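Local coordinates for variable region-containing chitin-binding protein 3 (PDB 2FBO) that probably binds chitin as an amphioxus immune-type receptor, may have endochitinase activity, and is represented here by its two tandem V-type immunoglobulin regions, at residues V20-S25 against V125-T130. Sequence-based numbering, arbitrary orientation.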
ATOM      1  N   VAL A  20     -14.742   4.357 -14.468  1.00 25.80           N
ATOM      2  CA  VAL A  20     -14.577   3.324 -13.453  1.00 25.35           C
ATOM      3  C   VAL A  20     -14.275   3.912 -12.078  1.00 26.28           C
ATOM      4  O   VAL A  20     -13.761   5.031 -11.957  1.00 25.23           O
ATOM      5  CB  VAL A  20     -13.423   2.355 -13.842  1.00 26.34           C
ATOM      6  CG1 VAL A  20     -12.083   3.075 -13.746  1.00 23.76           C
ATOM      7  CG2 VAL A  20     -13.421   1.131 -12.929  1.00 27.83           C
ATOM      8  N   GLU A  21     -14.605   3.156 -11.038  1.00 25.11           N
ATOM      9  CA  GLU A  21     -14.335   3.592  -9.678  1.00 25.19           C
ATOM     10  C   GLU A  21     -13.551   2.518  -8.931  1.00 26.38           C
ATOM     11  O   GLU A  21     -13.926   1.340  -8.927  1.00 23.93           O
ATOM     12  CB  GLU A  21     -15.645   3.929  -8.954  1.00 28.26           C
ATOM     13  CG  GLU A  21     -16.249   5.258  -9.419  1.00 29.84           C
ATOM     14  CD  GLU A  21     -17.534   5.629  -8.707  0.66 32.58           C
ATOM     15  OE1 GLU A  21     -17.584   5.541  -7.460  0.66 30.63           O
ATOM     16  OE2 GLU A  21     -18.493   6.027  -9.401  0.66 35.05           O
ATOM     17  N   LEU A  22     -12.434   2.930  -8.337  1.00 24.29           N
ATOM     18  CA  LEU A  22     -11.579   2.023  -7.575  1.00 23.01           C
ATOM     19  C   LEU A  22     -11.799   2.370  -6.107  1.00 22.08           C
ATOM     20  O   LEU A  22     -11.346   3.405  -5.631  1.00 21.27           O
ATOM     21  CB  LEU A  22     -10.105   2.227  -7.955  1.00 23.47           C
ATOM     22  CG  LEU A  22      -9.734   2.245  -9.447  1.00 24.48           C
ATOM     23  CD1 LEU A  22      -8.208   2.221  -9.569  1.00 22.34           C
ATOM     24  CD2 LEU A  22     -10.337   1.052 -10.178  1.00 24.49           C
ATOM     25  N   PRO A  23     -12.506   1.500  -5.369  1.00 23.15           N
ATOM     26  CA  PRO A  23     -12.806   1.718  -3.951  1.00 23.89           C
ATOM     27  C   PRO A  23     -11.606   1.801  -3.027  1.00 23.38           C
ATOM     28  O   PRO A  23     -10.597   1.129  -3.238  1.00 24.20           O
ATOM     29  CB  PRO A  23     -13.706   0.526  -3.598  1.00 25.29           C
ATOM     30  CG  PRO A  23     -14.318   0.142  -4.916  1.00 26.84           C
ATOM     31  CD  PRO A  23     -13.125   0.251  -5.838  1.00 25.18           C
ATOM     32  N   CYS A  24     -11.736   2.643  -2.004  1.00 23.47           N
ATOM     33  CA  CYS A  24     -10.706   2.817  -0.990  1.00 23.10           C
ATOM     34  C   CYS A  24     -11.320   3.464   0.239  1.00 24.24           C
ATOM     35  O   CYS A  24     -12.153   4.367   0.124  1.00 23.35           O
ATOM     36  CB  CYS A  24      -9.567   3.717  -1.479  1.00 23.13           C
ATOM     37  SG  CYS A  24      -8.195   3.812  -0.279  1.00 25.50           S
ATOM     38  N   SER A  25     -10.892   3.000   1.407  1.00 22.50           N
ATOM     39  CA  SER A  25     -11.347   3.534   2.682  1.00 23.77           C
ATOM     40  C   SER A  25     -10.135   3.505   3.598  1.00 23.76           C
ATOM     41  O   SER A  25      -9.150   2.821   3.312  1.00 24.13           O
ATOM     42  CB  SER A  25     -12.463   2.661   3.269  1.00 26.34           C
ATOM     43  OG  SER A  25     -11.970   1.377   3.624  1.00 27.83           O
ATOM     44  N   VAL A 125      -5.241  -1.702  -6.312  1.00 22.90           N
ATOM     45  CA  VAL A 125      -6.436  -2.192  -6.988  1.00 21.87           C
ATOM     46  C   VAL A 125      -6.070  -2.258  -8.463  1.00 22.47           C
ATOM     47  O   VAL A 125      -5.488  -1.315  -9.004  1.00 21.24           O
ATOM     48  CB  VAL A 125      -7.632  -1.232  -6.799  1.00 22.19           C
ATOM     49  CG1 VAL A 125      -8.861  -1.794  -7.490  1.00 22.39           C
ATOM     50  CG2 VAL A 125      -7.907  -1.027  -5.317  1.00 22.21           C
ATOM     51  N   VAL A 126      -6.375  -3.378  -9.109  1.00 21.09           N
ATOM     52  CA  VAL A 126      -6.058  -3.512 -10.523  1.00 22.06           C
ATOM     53  C   VAL A 126      -7.206  -2.982 -11.365  1.00 20.99           C
ATOM     54  O   VAL A 126      -8.372  -3.328 -11.134  1.00 22.27           O
ATOM     55  CB  VAL A 126      -5.782  -4.985 -10.903  1.00 23.49           C
ATOM     56  CG1 VAL A 126      -5.647  -5.130 -12.409  1.00 23.55           C
ATOM     57  CG2 VAL A 126      -4.500  -5.453 -10.223  1.00 24.39           C
ATOM     58  N   LEU A 127      -6.872  -2.114 -12.316  1.00 21.83           N
ATOM     59  CA  LEU A 127      -7.856  -1.540 -13.222  1.00 22.19           C
ATOM     60  C   LEU A 127      -7.718  -2.339 -14.511  1.00 22.85           C
ATOM     61  O   LEU A 127      -6.696  -2.274 -15.195  1.00 22.12           O
ATOM     62  CB  LEU A 127      -7.562  -0.052 -13.479  1.00 22.18           C
ATOM     63  CG  LEU A 127      -8.637   0.782 -14.198  1.00 22.98           C
ATOM     64  CD1 LEU A 127      -8.304   2.268 -14.059  1.00 25.05           C
ATOM     65  CD2 LEU A 127      -8.723   0.399 -15.661  1.00 23.41           C
ATOM     66  N   LYS A 128      -8.753  -3.109 -14.822  1.00 23.66           N
ATOM     67  CA  LYS A 128      -8.766  -3.952 -16.010  1.00 26.33           C
ATOM     68  C   LYS A 128      -9.635  -3.339 -17.097  1.00 26.16           C
ATOM     69  O   LYS A 128     -10.828  -3.125 -16.896  1.00 27.05           O
ATOM     70  CB  LYS A 128      -9.317  -5.334 -15.649  1.00 28.66           C
ATOM     71  CG  LYS A 128      -8.374  -6.491 -15.934  0.66 32.49           C
ATOM     72  CD  LYS A 128      -8.957  -7.804 -15.425  0.66 34.65           C
ATOM     73  CE  LYS A 128     -10.315  -8.109 -16.053  0.66 35.29           C
ATOM     74  NZ  LYS A 128     -10.213  -8.445 -17.502  0.66 35.58           N
ATOM     75  N   VAL A 129      -9.032  -3.046 -18.238  1.00 26.77           N
ATOM     76  CA  VAL A 129      -9.779  -2.479 -19.350  1.00 28.91           C
ATOM     77  C   VAL A 129     -10.183  -3.652 -20.222  1.00 30.23           C
ATOM     78  O   VAL A 129      -9.337  -4.306 -20.829  1.00 30.07           O
ATOM     79  CB  VAL A 129      -8.930  -1.501 -20.170  1.00 28.17           C
ATOM     80  CG1 VAL A 129      -9.715  -1.030 -21.391  1.00 29.97           C
ATOM     81  CG2 VAL A 129      -8.546  -0.297 -19.298  1.00 27.28           C
ATOM     82  N   THR A 130     -11.482  -3.917 -20.259  1.00 32.96           N
ATOM     83  CA  THR A 130     -12.031  -5.027 -21.032  1.00 34.46           C
ATOM     84  C   THR A 130     -11.337  -5.214 -22.376  1.00 35.03           C
ATOM     85  O   THR A 130     -11.267  -4.291 -23.185  1.00 35.18           O
ATOM     86  CB  THR A 130     -13.540  -4.831 -21.274  1.00 34.45           C
ATOM     87  OG1 THR A 130     -14.209  -4.675 -20.016  1.00 35.87           O
ATOM     88  CG2 THR A 130     -14.131  -6.039 -21.999  1.00 36.55           C
TER
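Val20 and Leu22, on strand 20-22, pack against Val125 and Leu127 on strand 125-129 across an interface where the two strand axes come within 8.6 Å and run nearly antiparallel, at 166°. The arrangement is a worked example of the immunoglobulin V-set beta-sandwich: strand 20-28 belongs to one sheet, strand 120-129 to the other, and what joins them here is apolar contact between the sheets. In register, the CA of Leu22 lies 6.7 Å from the CA of Val125.

At one end, the CG1 methyl of Val20 reaches the CD1 methyl of Leu127 at 3.9 Å, the two side chains meeting at a slant. Leu127 swings its CG opposite the backbone N (chi1 -169°), which carries the branched end of the side chain over to Val20 although its CB does not point straight at the facing strand. Leu22 then fills the middle: its CD2 lies 4.2 Å from CG1 of Val125 and 4.4 Å from CG of Leu127, so one methyl touches both Val125 and Leu127. Leu22 and Val125 pass alongside each other in opposite senses.

Neighbouring strands complete the same core. Tyr105 packs on both Leu22 and Leu127, while Val14 and Leu94 each touch both Val20 and Leu127. Close by, Cys24 forms the intersheet disulfide with Cys107, the hallmark covalent link of the immunoglobulin fold. Beyond Leu22, the second methyl of Val125 turns to the backbone, its CG2 resting 4.0 Å from the carbonyl O of Pro23.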